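Local coordinates for protein myosin regulatory light chain (Physarum polycephalum, PDB 2BL0) that serves as a regulatory light chain of myosin II, an EF-hand protein of the calmodulin type that carries a bound calcium ion, at residues Thr30-Gln34 against Phe35-Val39. Sequence-based numbering, arbitrary orientation. Where two conformers were deposited one is given.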
loop_
_atom_site.group_PDB
_atom_site.type_symbol
_atom_site.label_atom_id
_atom_site.label_comp_id
_atom_site.label_asym_id
_atom_site.label_seq_id
_atom_site.Cartn_x
_atom_site.Cartn_y
_atom_site.Cartn_z
ATOM N N THR C 30 -10.956 -41.240 2.539
ATOM C CA THR C 30 -9.648 -41.744 2.121
ATOM C C THR C 30 -8.603 -40.646 2.078
ATOM O O THR C 30 -7.481 -40.835 2.527
ATOM C CB THR C 30 -9.790 -42.421 0.752
ATOM O OG1 THR C 30 -10.615 -43.580 0.893
ATOM C CG2 THR C 30 -8.475 -42.975 0.262
ATOM N N VAL C 31 -8.990 -39.471 1.570
ATOM C CA VAL C 31 -8.093 -38.327 1.530
ATOM C C VAL C 31 -7.616 -37.917 2.935
ATOM O O VAL C 31 -6.415 -37.672 3.167
ATOM C CB VAL C 31 -8.791 -37.123 0.812
ATOM C CG1 VAL C 31 -7.996 -35.872 0.996
ATOM C CG2 VAL C 31 -8.951 -37.443 -0.674
ATOM N N LEU C 32 -8.542 -37.849 3.884
ATOM C CA LEU C 32 -8.183 -37.484 5.247
ATOM C C LEU C 32 -7.202 -38.499 5.848
ATOM O O LEU C 32 -6.242 -38.120 6.522
ATOM C CB LEU C 32 -9.443 -37.337 6.119
ATOM C CG LEU C 32 -10.329 -36.158 5.737
ATOM C CD1 LEU C 32 -11.691 -36.268 6.397
ATOM C CD2 LEU C 32 -9.649 -34.842 6.101
ATOM N N LYS C 33 -7.403 -39.773 5.553
ATOM C CA LYS C 33 -6.478 -40.815 6.036
ATOM C C LYS C 33 -5.114 -40.671 5.387
ATOM O O LYS C 33 -4.088 -40.807 6.056
ATOM C CB LYS C 33 -7.049 -42.197 5.789
ATOM C CG LYS C 33 -8.253 -42.472 6.666
ATOM C CD LYS C 33 -8.850 -43.820 6.408
ATOM C CE LYS C 33 -10.014 -44.081 7.363
ATOM N NZ LYS C 33 -10.740 -45.333 7.018
ATOM N N GLN C 34 -5.102 -40.387 4.083
ATOM C CA GLN C 34 -3.845 -40.240 3.343
ATOM C C GLN C 34 -2.991 -39.159 3.984
ATOM O O GLN C 34 -1.796 -39.357 4.251
ATOM C CB GLN C 34 -4.091 -39.878 1.869
ATOM C CG GLN C 34 -4.671 -40.962 0.972
ATOM C CD GLN C 34 -4.992 -40.446 -0.441
ATOM O OE1 GLN C 34 -5.171 -39.253 -0.627
ATOM N NE2 GLN C 34 -5.077 -41.358 -1.427
ATOM N N PHE C 35 -3.601 -38.006 4.261
ATOM C CA PHE C 35 -2.844 -36.842 4.722
ATOM C C PHE C 35 -2.756 -36.746 6.267
ATOM O O PHE C 35 -2.137 -35.833 6.804
ATOM C CB PHE C 35 -3.454 -35.562 4.130
ATOM C CG PHE C 35 -3.180 -35.377 2.662
ATOM C CD1 PHE C 35 -4.035 -35.921 1.720
ATOM C CD2 PHE C 35 -2.048 -34.662 2.221
ATOM C CE1 PHE C 35 -3.791 -35.782 0.379
ATOM C CE2 PHE C 35 -1.818 -34.489 0.862
ATOM C CZ PHE C 35 -2.677 -35.040 -0.060
ATOM N N GLY C 36 -3.366 -37.690 6.972
ATOM C CA GLY C 36 -3.294 -37.728 8.426
ATOM C C GLY C 36 -4.015 -36.600 9.147
ATOM O O GLY C 36 -3.550 -36.160 10.192
ATOM N N VAL C 37 -5.142 -36.149 8.599
ATOM C CA VAL C 37 -6.010 -35.168 9.245
ATOM C C VAL C 37 -7.163 -35.901 9.886
ATOM O O VAL C 37 -7.913 -36.617 9.211
ATOM C CB VAL C 37 -6.554 -34.114 8.251
ATOM C CG1 VAL C 37 -7.450 -33.099 8.962
ATOM C CG2 VAL C 37 -5.402 -33.419 7.557
ATOM N N ARG C 38 -7.289 -35.718 11.198
ATOM C CA ARG C 38 -8.332 -36.366 11.977
ATOM C C ARG C 38 -9.526 -35.457 12.156
ATOM O O ARG C 38 -9.388 -34.299 12.537
ATOM C CB ARG C 38 -7.783 -36.798 13.334
ATOM C CG ARG C 38 -6.914 -38.061 13.249
ATOM C CD ARG C 38 -7.698 -39.341 12.960
ATOM N NE ARG C 38 -8.347 -39.882 14.158
ATOM C CZ ARG C 38 -7.774 -40.697 15.046
ATOM N NH1 ARG C 38 -6.509 -41.099 14.902
ATOM N NH2 ARG C 38 -8.474 -41.120 16.096
ATOM N N VAL C 39 -10.701 -35.995 11.851
ATOM C CA VAL C 39 -11.951 -35.261 11.966
ATOM C C VAL C 39 -12.986 -36.172 12.621
ATOM O O VAL C 39 -13.158 -37.305 12.191
ATOM C CB VAL C 39 -12.455 -34.723 10.605
ATOM C CG1 VAL C 39 -11.511 -33.647 10.086
ATOM C CG2 VAL C 39 -12.609 -35.828 9.582
#
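Leu-32 and Val-37 meet where helix 25-35, within the first EF-hand, ends in a Schellman motif. Gly-36 is the C-prime residue, with a positive phi. Two backbone bonds mark the motif. Val-37 N reaches back to Leu-32 O at 3.1 Å. Gly-36 N makes a weak bond to Lys-33 O. Just before it, Phe-35 N still bonds to Val-31 O, the last ordinary i to i-4 bond of this segment pair.

The reversal lays the chain after the helix beside Leu-32. The CB of Leu-32 sits 3.5 Å from Val-37 O. Its chi1 of -67° puts CG anti to the carbonyl carbon, and chi2 of 166° sends the two methyls to different residues. Leu-32 CD2 packs 3.8 Å from Val-37 CB and slightly farther from Val-37 CG1. CD1 points toward Val-39 CG2, but Val-39 was deposited in two conformers, so that close approach is doubtful. Both Leu-32 and Val-39 also touch Phe-44 and Met-47, so these two side chains tie the end of helix 25-35 and the loop after it to helix 41-51.

Beside this, Val-31 and Phe-35 lie side by side and point the same way. Val-31 CG1 comes within 4.0 Å of Phe-35 CD1. Val-31 O lies at the edge of the ring, in its plane, 3.3 Å from Phe-35 CD1. Both side chains also pack on apolar side chains of another protein chain in the assembly, consistent with a light chain gripping its partner. The extended Gln-34 side chain crosses that of Phe-35 at a slant, its amide plane turned 64° from the ring plane. Its NE2 has a weak hydrogen bond to Ser-17 OG, while Gln-34 OE1 stands 3.9 Å from Phe-35 CE1.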